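PDB 7EHU: chitin oligosaccharide binding protein NagB2 from Paenibacillus sp. FPU-7, which probably captures short chitin oligosaccharides such as N,N'-diacetylchitobiose and N,N',N''-triacetylchitotriose outside the cell, as a solute-binding protein of a sugar uptake system. Local coordinates for residues 50-61 against 331-339; 107-115 against 320-329. All blocks are in the same frame, centred on the assembly; numbering follows the deposited sequence.

Helix 326-339 takes part in both contacts: in contact 1 it packs against helix 44-60, and in contact 2 its first turn and the chain leading into it meet the loop between helices 100-107 and 115-121. The contact centres lie about 17 Å apart, and both segments of contact 2 fall between those of contact 1 in sequence. Phe-320 joins them directly, its CZ lying 3.5 Å from Ile-336 CG1 and its CD1 3.5 Å from Val-332 CG1. The bound sugar lies closer to contact 1: an N-acetylglucosamine unit is about 8 Å from the side chain of Phe-339, whereas the side chain of Phe-320 is about 13 Å from one.

Contact 1 of 2, residues 50-61 against 331-339; sequences LEKVVKKTEAEV and AVKAFIKNF
Asn-338 fits as a knob into a hole formed by Val-53, Lys-56, Thr-57 and Glu-60. Its CB rests 3.9 Å from Val-53 CG1, and with CG anti to the carbonyl carbon (chi1 -70°) the amide is directed at Thr-57 and Glu-60. ND2 makes two bonds across the interface. One runs to Thr-57 OG1 at 3.1 Å, in the amide plane and nearly straight (172°); the other meets Glu-60 OE2, also at 3.1 Å, from above the carboxylate plane. Asn-338 OD1 accepts from Lys-337 NZ at 2.8 Å and, weakly, from Lys-56. These contacts fix which way round the amide lies.

Lys-337 bends back to form a salt bridge between its NZ and Glu-60 OE2, although its CE crowds the carboxylate and the exact position of the lysine tip is doubtful. Thr-57 OG1 accepts from the amide while donating to Val-53 O. A water links Lys-56 NZ to Asn-338 O. Beneath this polar cluster, the Thr-57 side chain is a knob among Ala-331, Ala-334, Phe-335 and Asn-338, its CG2 nearest Phe-335 N and Ala-334 CB. Leu-50 CD1 meets the Phe-335 ring at its edge, and Val-61 CG2 presses on Ala-334 CB at 3.5 Å. The helix segments cross at 132° and lie on the sheet of an alpha/beta lobe: Val-54 rests on strands 30-36 and 64-70, and Leu-50 and Phe-335 on strand 309-320.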
loop_
_atom_site.group_PDB
_atom_site.type_symbol
_atom_site.label_atom_id
_atom_site.label_comp_id
_atom_site.label_asym_id
_atom_site.label_seq_id
_atom_site.Cartn_x
_atom_site.Cartn_y
_atom_site.Cartn_z
ATOM N N LEU A 50 -12.750 13.843 1.770
ATOM C CA LEU A 50 -12.895 13.976 0.326
ATOM C C LEU A 50 -14.177 14.723 -0.026
ATOM O O LEU A 50 -14.174 15.601 -0.895
ATOM C CB LEU A 50 -12.874 12.588 -0.316
ATOM C CG LEU A 50 -13.014 12.543 -1.840
ATOM C CD1 LEU A 50 -11.817 13.206 -2.538
ATOM C CD2 LEU A 50 -13.166 11.093 -2.294
ATOM N N GLU A 51 -15.291 14.356 0.617
ATOM C CA GLU A 51 -16.571 15.012 0.373
ATOM C C GLU A 51 -16.502 16.493 0.726
ATOM O O GLU A 51 -17.075 17.328 0.016
ATOM C CB GLU A 51 -17.685 14.316 1.163
ATOM C CG GLU A 51 -18.067 12.947 0.596
ATOM C CD GLU A 51 -18.969 12.130 1.514
ATOM O OE1 GLU A 51 -19.162 12.523 2.685
ATOM O OE2 GLU A 51 -19.458 11.076 1.065
ATOM N N LYS A 52 -15.812 16.834 1.821
ATOM C CA LYS A 52 -15.649 18.236 2.193
ATOM C C LYS A 52 -14.913 19.004 1.102
ATOM O O LYS A 52 -15.329 20.108 0.720
ATOM C CB LYS A 52 -14.897 18.334 3.521
ATOM C CG LYS A 52 -14.750 19.753 4.019
ATOM C CD LYS A 52 -14.312 19.841 5.469
ATOM C CE LYS A 52 -12.821 19.701 5.650
ATOM N NZ LYS A 52 -12.401 20.203 7.010
ATOM N N VAL A 53 -13.842 18.417 0.560
ATOM C CA VAL A 53 -13.077 19.070 -0.498
ATOM C C VAL A 53 -13.935 19.222 -1.751
ATOM O O VAL A 53 -13.902 20.264 -2.421
ATOM C CB VAL A 53 -11.790 18.261 -0.783
ATOM C CG1 VAL A 53 -11.150 18.683 -2.074
ATOM C CG2 VAL A 53 -10.811 18.379 0.367
ATOM N N VAL A 54 -14.717 18.185 -2.080
ATOM C CA VAL A 54 -15.593 18.226 -3.249
ATOM C C VAL A 54 -16.645 19.320 -3.108
ATOM O O VAL A 54 -16.904 20.077 -4.060
ATOM C CB VAL A 54 -16.226 16.839 -3.470
ATOM C CG1 VAL A 54 -17.420 16.925 -4.424
ATOM C CG2 VAL A 54 -15.164 15.869 -4.010
ATOM N N LYS A 55 -17.273 19.419 -1.930
ATOM C CA LYS A 55 -18.276 20.458 -1.695
ATOM C C LYS A 55 -17.658 21.847 -1.847
ATOM O O LYS A 55 -18.266 22.747 -2.450
ATOM C CB LYS A 55 -18.897 20.248 -0.309
ATOM C CG LYS A 55 -20.031 21.198 0.078
ATOM C CD LYS A 55 -20.536 20.929 1.503
ATOM C CE LYS A 55 -20.761 22.221 2.311
ATOM N NZ LYS A 55 -20.954 21.959 3.774
ATOM N N LYS A 56 -16.440 22.043 -1.331
ATOM C CA LYS A 56 -15.764 23.329 -1.501
ATOM C C LYS A 56 -15.496 23.621 -2.968
ATOM O O LYS A 56 -15.651 24.755 -3.422
ATOM C CB LYS A 56 -14.446 23.319 -0.726
ATOM C CG LYS A 56 -13.691 24.636 -0.758
ATOM C CD LYS A 56 -12.370 24.515 -0.004
ATOM C CE LYS A 56 -11.496 25.759 -0.183
ATOM N NZ LYS A 56 -10.089 25.535 0.268
ATOM N N THR A 57 -15.063 22.610 -3.712
ATOM C CA THR A 57 -14.773 22.791 -5.127
ATOM C C THR A 57 -16.029 23.126 -5.917
ATOM O O THR A 57 -15.995 23.983 -6.805
ATOM C CB THR A 57 -14.076 21.531 -5.641
ATOM O OG1 THR A 57 -12.925 21.260 -4.818
ATOM C CG2 THR A 57 -13.641 21.673 -7.089
ATOM N N GLU A 58 -17.140 22.449 -5.616
ATOM C CA GLU A 58 -18.407 22.754 -6.276
ATOM C C GLU A 58 -18.850 24.192 -6.011
ATOM O O GLU A 58 -19.440 24.843 -6.885
ATOM C CB GLU A 58 -19.470 21.750 -5.824
ATOM C CG GLU A 58 -19.234 20.358 -6.428
ATOM C CD GLU A 58 -20.164 19.281 -5.907
ATOM O OE1 GLU A 58 -20.841 19.495 -4.883
ATOM O OE2 GLU A 58 -20.231 18.211 -6.545
ATOM N N ALA A 59 -18.609 24.700 -4.801
ATOM C CA ALA A 59 -18.967 26.088 -4.511
ATOM C C ALA A 59 -18.094 27.057 -5.301
ATOM O O ALA A 59 -18.547 28.138 -5.693
ATOM C CB ALA A 59 -18.822 26.347 -3.007
ATOM N N GLU A 60 -16.846 26.678 -5.556
ATOM C CA GLU A 60 -15.902 27.543 -6.245
ATOM C C GLU A 60 -16.087 27.528 -7.754
ATOM O O GLU A 60 -15.752 28.508 -8.424
ATOM C CB GLU A 60 -14.484 27.083 -5.895
ATOM C CG GLU A 60 -13.383 27.982 -6.391
ATOM C CD GLU A 60 -12.020 27.383 -6.173
ATOM O OE1 GLU A 60 -11.170 27.524 -7.079
ATOM O OE2 GLU A 60 -11.825 26.744 -5.118
ATOM N N VAL A 61 -16.602 26.436 -8.303
ATOM C CA VAL A 61 -16.761 26.271 -9.742
ATOM C C VAL A 61 -18.240 26.055 -10.034
ATOM O O VAL A 61 -18.693 24.907 -10.187
ATOM C CB VAL A 61 -15.902 25.108 -10.261
ATOM C CG1 VAL A 61 -15.973 25.034 -11.791
ATOM C CG2 VAL A 61 -14.441 25.238 -9.786
ATOM N N ALA A 331 -12.587 22.437 -13.512
ATOM C CA ALA A 331 -13.055 21.751 -12.316
ATOM C C ALA A 331 -11.966 20.871 -11.722
ATOM O O ALA A 331 -11.805 20.822 -10.498
ATOM C CB ALA A 331 -14.296 20.933 -12.659
ATOM N N VAL A 332 -11.213 20.173 -12.576
ATOM C CA VAL A 332 -10.145 19.307 -12.098
ATOM C C VAL A 332 -9.060 20.129 -11.423
ATOM O O VAL A 332 -8.550 19.748 -10.365
ATOM C CB VAL A 332 -9.590 18.457 -13.262
ATOM C CG1 VAL A 332 -8.206 17.908 -12.927
ATOM C CG2 VAL A 332 -10.535 17.329 -13.620
ATOM N N LYS A 333 -8.685 21.256 -12.024
ATOM C CA LYS A 333 -7.660 22.091 -11.411
ATOM C C LYS A 333 -8.115 22.586 -10.044
ATOM O O LYS A 333 -7.321 22.640 -9.102
ATOM C CB LYS A 333 -7.338 23.276 -12.316
ATOM C CG LYS A 333 -6.569 22.917 -13.574
ATOM C CD LYS A 333 -5.892 24.148 -14.196
ATOM C CE LYS A 333 -6.091 24.254 -15.699
ATOM N NZ LYS A 333 -5.780 25.635 -16.172
ATOM N N ALA A 334 -9.387 22.966 -9.922
ATOM C CA ALA A 334 -9.911 23.421 -8.637
ATOM C C ALA A 334 -9.889 22.302 -7.604
ATOM O O ALA A 334 -9.584 22.537 -6.428
ATOM C CB ALA A 334 -11.324 23.993 -8.804
ATOM N N PHE A 335 -10.208 21.080 -8.028
ATOM C CA PHE A 335 -10.138 19.952 -7.115
ATOM C C PHE A 335 -8.706 19.747 -6.622
ATOM O O PHE A 335 -8.471 19.560 -5.421
ATOM C CB PHE A 335 -10.636 18.671 -7.791
ATOM C CG PHE A 335 -10.386 17.442 -6.958
ATOM C CD1 PHE A 335 -11.194 17.155 -5.865
ATOM C CD2 PHE A 335 -9.310 16.621 -7.212
ATOM C CE1 PHE A 335 -10.952 16.062 -5.070
ATOM C CE2 PHE A 335 -9.061 15.512 -6.407
ATOM C CZ PHE A 335 -9.873 15.245 -5.328
ATOM N N ILE A 336 -7.731 19.783 -7.537
ATOM C CA ILE A 336 -6.332 19.617 -7.137
ATOM C C ILE A 336 -5.948 20.698 -6.129
ATOM O O ILE A 336 -5.337 20.425 -5.088
ATOM C CB ILE A 336 -5.403 19.596 -8.367
ATOM C CG1 ILE A 336 -5.666 18.355 -9.229
ATOM C CG2 ILE A 336 -3.926 19.684 -7.968
ATOM C CD1 ILE A 336 -5.068 18.439 -10.594
ATOM N N LYS A 337 -6.329 21.941 -6.431
ATOM C CA LYS A 337 -6.036 23.069 -5.557
ATOM C C LYS A 337 -6.589 22.855 -4.158
ATOM O O LYS A 337 -5.951 23.231 -3.158
ATOM C CB LYS A 337 -6.630 24.339 -6.167
ATOM C CG LYS A 337 -6.475 25.584 -5.300
ATOM C CD LYS A 337 -7.272 26.789 -5.809
ATOM C CE LYS A 337 -8.749 26.558 -5.747
ATOM N NZ LYS A 337 -9.354 27.068 -4.470
ATOM N N ASN A 338 -7.792 22.286 -4.069
ATOM C CA ASN A 338 -8.472 22.164 -2.794
ATOM C C ASN A 338 -8.156 20.880 -2.059
ATOM O O ASN A 338 -8.302 20.844 -0.835
ATOM C CB ASN A 338 -9.976 22.311 -2.996
ATOM C CG ASN A 338 -10.366 23.737 -3.357
ATOM O OD1 ASN A 338 -9.684 24.687 -2.971
ATOM N ND2 ASN A 338 -11.471 23.901 -4.071
ATOM N N PHE A 339 -7.712 19.839 -2.752
ATOM C CA PHE A 339 -7.355 18.598 -2.084
ATOM C C PHE A 339 -5.911 18.606 -1.596
ATOM O O PHE A 339 -5.630 18.165 -0.474
ATOM C CB PHE A 339 -7.564 17.407 -3.026
ATOM C CG PHE A 339 -7.429 16.076 -2.343
ATOM C CD1 PHE A 339 -8.435 15.597 -1.538
ATOM C CD2 PHE A 339 -6.294 15.309 -2.502
ATOM C CE1 PHE A 339 -8.313 14.379 -0.896
ATOM C CE2 PHE A 339 -6.165 14.082 -1.861
ATOM C CZ PHE A 339 -7.180 13.615 -1.065
HETATM O O HOH W 1 -9.367 22.856 0.696
#

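Contact 2 of 2, residues 107-115 against 320-329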
loop_
_atom_site.group_PDB
_atom_site.type_symbol
_atom_site.label_atom_id
_atom_site.label_comp_id
_atom_site.label_asym_id
_atom_site.label_seq_id
_atom_site.Cartn_x
_atom_site.Cartn_y
_atom_site.Cartn_z
ATOM N N LYS A 107 1.555 5.818 -21.144
ATOM C CA LYS A 107 1.956 5.398 -22.483
ATOM C C LYS A 107 0.778 5.341 -23.434
ATOM O O LYS A 107 0.918 5.621 -24.633
ATOM C CB LYS A 107 2.511 3.977 -22.455
ATOM C CG LYS A 107 3.334 3.737 -23.704
ATOM C CD LYS A 107 3.397 2.340 -24.061
ATOM C CE LYS A 107 4.143 1.803 -25.232
ATOM N NZ LYS A 107 4.286 0.492 -24.468
ATOM N N ALA A 108 -0.358 4.858 -22.939
ATOM C CA ALA A 108 -1.566 4.731 -23.734
ATOM C C ALA A 108 -2.222 6.075 -23.983
ATOM O O ALA A 108 -3.193 6.142 -24.744
ATOM C CB ALA A 108 -2.545 3.790 -23.031
ATOM N N GLY A 109 -1.713 7.141 -23.370
ATOM C CA GLY A 109 -2.225 8.473 -23.603
ATOM C C GLY A 109 -3.447 8.852 -22.797
ATOM O O GLY A 109 -4.121 9.820 -23.161
ATOM N N HIS A 110 -3.734 8.156 -21.690
ATOM C CA HIS A 110 -4.972 8.364 -20.962
ATOM C C HIS A 110 -4.835 9.213 -19.715
ATOM O O HIS A 110 -5.852 9.486 -19.076
ATOM C CB HIS A 110 -5.596 7.038 -20.582
ATOM C CG HIS A 110 -5.931 6.208 -21.768
ATOM N ND1 HIS A 110 -6.492 6.748 -22.906
ATOM C CD2 HIS A 110 -5.765 4.890 -22.007
ATOM C CE1 HIS A 110 -6.648 5.793 -23.802
ATOM N NE2 HIS A 110 -6.214 4.655 -23.283
ATOM N N LEU A 111 -3.624 9.641 -19.362
ATOM C CA LEU A 111 -3.372 10.422 -18.151
ATOM C C LEU A 111 -3.001 11.859 -18.485
ATOM O O LEU A 111 -2.148 12.105 -19.343
ATOM C CB LEU A 111 -2.250 9.805 -17.312
ATOM C CG LEU A 111 -2.500 8.393 -16.790
ATOM C CD1 LEU A 111 -1.365 7.950 -15.864
ATOM C CD2 LEU A 111 -3.838 8.283 -16.048
ATOM N N LEU A 112 -3.624 12.801 -17.785
ATOM C CA LEU A 112 -3.329 14.222 -17.971
ATOM C C LEU A 112 -1.942 14.541 -17.433
ATOM O O LEU A 112 -1.690 14.288 -16.252
ATOM C CB LEU A 112 -4.385 15.039 -17.218
ATOM C CG LEU A 112 -4.392 16.549 -17.459
ATOM C CD1 LEU A 112 -4.912 16.864 -18.856
ATOM C CD2 LEU A 112 -5.227 17.255 -16.404
ATOM N N PRO A 113 -1.029 15.115 -18.229
ATOM C CA PRO A 113 0.236 15.585 -17.650
ATOM C C PRO A 113 -0.026 16.820 -16.795
ATOM O O PRO A 113 -0.800 17.711 -17.161
ATOM C CB PRO A 113 1.106 15.888 -18.877
ATOM C CG PRO A 113 0.149 16.163 -19.957
ATOM C CD PRO A 113 -1.093 15.344 -19.678
ATOM N N LEU A 114 0.632 16.868 -15.637
ATOM C CA LEU A 114 0.297 17.840 -14.600
ATOM C C LEU A 114 1.340 18.932 -14.381
ATOM O O LEU A 114 1.110 19.816 -13.554
ATOM C CB LEU A 114 0.056 17.124 -13.270
ATOM C CG LEU A 114 -1.039 16.066 -13.288
ATOM C CD1 LEU A 114 -1.175 15.393 -11.952
ATOM C CD2 LEU A 114 -2.364 16.667 -13.714
ATOM N N ASN A 115 2.462 18.917 -15.103
ATOM C CA ASN A 115 3.556 19.838 -14.778
ATOM C C ASN A 115 3.095 21.300 -14.804
ATOM O O ASN A 115 3.382 22.077 -13.882
ATOM C CB ASN A 115 4.729 19.625 -15.744
ATOM C CG ASN A 115 5.282 18.198 -15.715
ATOM O OD1 ASN A 115 4.550 17.232 -15.881
ATOM N ND2 ASN A 115 6.583 18.076 -15.555
ATOM N N PHE A 320 -5.742 11.781 -13.377
ATOM C CA PHE A 320 -6.748 12.558 -14.082
ATOM C C PHE A 320 -6.782 12.149 -15.541
ATOM O O PHE A 320 -5.742 11.897 -16.147
ATOM C CB PHE A 320 -6.455 14.062 -13.915
ATOM C CG PHE A 320 -6.300 14.428 -12.467
ATOM C CD1 PHE A 320 -7.415 14.708 -11.697
ATOM C CD2 PHE A 320 -5.060 14.365 -11.853
ATOM C CE1 PHE A 320 -7.300 14.953 -10.347
ATOM C CE2 PHE A 320 -4.934 14.611 -10.495
ATOM C CZ PHE A 320 -6.054 14.923 -9.742
ATOM N N SER A 321 -7.980 12.064 -16.108
ATOM C CA SER A 321 -8.079 11.711 -17.516
ATOM C C SER A 321 -7.439 12.793 -18.380
ATOM O O SER A 321 -7.571 13.985 -18.107
ATOM C CB SER A 321 -9.545 11.532 -17.896
ATOM O OG SER A 321 -9.615 11.277 -19.283
ATOM N N SER A 322 -6.761 12.368 -19.450
ATOM C CA SER A 322 -6.275 13.322 -20.437
ATOM C C SER A 322 -7.396 13.861 -21.322
ATOM O O SER A 322 -7.186 14.844 -22.044
ATOM C CB SER A 322 -5.249 12.637 -21.324
ATOM O OG SER A 322 -5.867 11.535 -21.960
ATOM N N HIS A 323 -8.578 13.259 -21.255
ATOM C CA HIS A 323 -9.682 13.549 -22.159
ATOM C C HIS A 323 -10.703 14.458 -21.482
ATOM O O HIS A 323 -11.828 14.076 -21.181
ATOM C CB HIS A 323 -10.302 12.238 -22.602
ATOM C CG HIS A 323 -9.281 11.198 -22.938
ATOM N ND1 HIS A 323 -8.363 11.354 -23.961
ATOM C CD2 HIS A 323 -9.022 9.993 -22.375
ATOM C CE1 HIS A 323 -7.595 10.278 -24.016
ATOM N NE2 HIS A 323 -7.987 9.431 -23.084
ATOM N N LEU A 324 -10.296 15.698 -21.280
ATOM C CA LEU A 324 -11.071 16.692 -20.555
ATOM C C LEU A 324 -11.277 17.901 -21.450
ATOM O O LEU A 324 -10.315 18.396 -22.047
ATOM C CB LEU A 324 -10.326 17.161 -19.297
ATOM C CG LEU A 324 -10.010 16.106 -18.241
ATOM C CD1 LEU A 324 -9.064 16.706 -17.220
ATOM C CD2 LEU A 324 -11.257 15.576 -17.563
ATOM N N ASN A 325 -12.507 18.386 -21.528
ATOM C CA ASN A 325 -12.759 19.659 -22.186
ATOM C C ASN A 325 -12.358 20.803 -21.243
ATOM O O ASN A 325 -11.918 20.591 -20.106
ATOM C CB ASN A 325 -14.197 19.747 -22.698
ATOM C CG ASN A 325 -15.227 19.665 -21.605
ATOM O OD1 ASN A 325 -15.058 20.264 -20.531
ATOM N ND2 ASN A 325 -16.345 18.992 -21.893
ATOM N N ASP A 326 -12.488 22.040 -21.713
ATOM C CA ASP A 326 -11.987 23.164 -20.933
ATOM C C ASP A 326 -12.726 23.300 -19.604
ATOM O O ASP A 326 -12.109 23.587 -18.573
ATOM C CB ASP A 326 -12.074 24.458 -21.747
ATOM C CG ASP A 326 -11.044 24.515 -22.867
ATOM O OD1 ASP A 326 -10.007 23.811 -22.771
ATOM O OD2 ASP A 326 -11.256 25.276 -23.834
ATOM N N ALA A 327 -14.039 23.088 -19.606
ATOM C CA ALA A 327 -14.810 23.208 -18.371
ATOM C C ALA A 327 -14.421 22.118 -17.382
ATOM O O ALA A 327 -14.294 22.370 -16.173
ATOM C CB ALA A 327 -16.305 23.148 -18.685
ATOM N N GLU A 328 -14.246 20.895 -17.882
ATOM C CA GLU A 328 -13.810 19.792 -17.035
ATOM C C GLU A 328 -12.437 20.064 -16.445
ATOM O O GLU A 328 -12.203 19.810 -15.258
ATOM C CB GLU A 328 -13.801 18.498 -17.849
ATOM C CG GLU A 328 -15.188 17.939 -18.217
ATOM C CD GLU A 328 -15.093 16.736 -19.142
ATOM O OE1 GLU A 328 -14.293 16.820 -20.087
ATOM O OE2 GLU A 328 -15.787 15.710 -18.921
ATOM N N LYS A 329 -11.516 20.593 -17.244
ATOM C CA LYS A 329 -10.166 20.845 -16.744
ATOM C C LYS A 329 -10.162 21.940 -15.689
ATOM O O LYS A 329 -9.423 21.839 -14.708
ATOM C CB LYS A 329 -9.206 21.131 -17.904
ATOM C CG LYS A 329 -7.560 21.311 -17.689
ATOM C CD LYS A 329 -7.339 21.578 -19.182
ATOM C CE LYS A 329 -7.606 20.221 -19.806
ATOM N NZ LYS A 329 -7.281 19.994 -21.222
HETATM O O HOH W 2 -3.064 12.796 -14.253
#
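Two imidazoles share a hydrogen bond here: His-110 ND1 and His-323 NE2 are 3.1 Å apart, and the geometry allows the proton on either nitrogen. The rings approach by their edges, their planes inclined at 64°. Ala-108 O sits above the centre of the His-110 ring, and Ser-322 OG above that of His-323.

Gly-109, which ends helix 100-107 in a Schellman motif, presents its carbonyl O to Ser-322 OG, the donor, at 2.7 Å. The hydroxyl reaches it because it stands between its own backbone N and carbonyl carbon (chi1 59°). Leu-111 and Ser-321 form a single beta bridge. Leu-112 N donates to Phe-320 O at 2.8 Å and Ser-322 N to His-110 O at 3.0 Å, while a water connects Leu-112 O with Phe-320 N. Leu-112 CD2 touches Leu-324 CD1 at 4.0 Å, and the side chains of Leu-114 and Phe-320 cross at about a right angle. The contact joins the loop between helices 100-107 and 115-121 to the connection from strand 309-320 to helix 326-339, which an ST turn at Ser-321 and a capping box between Asn-325 and Glu-328 shape; Leu-111 packs on strand 93-97.

The backbone bonds should depend little on ionisation. The imidazole pair differs: protonation of both rings would leave no acceptor and would probably abolish its bond.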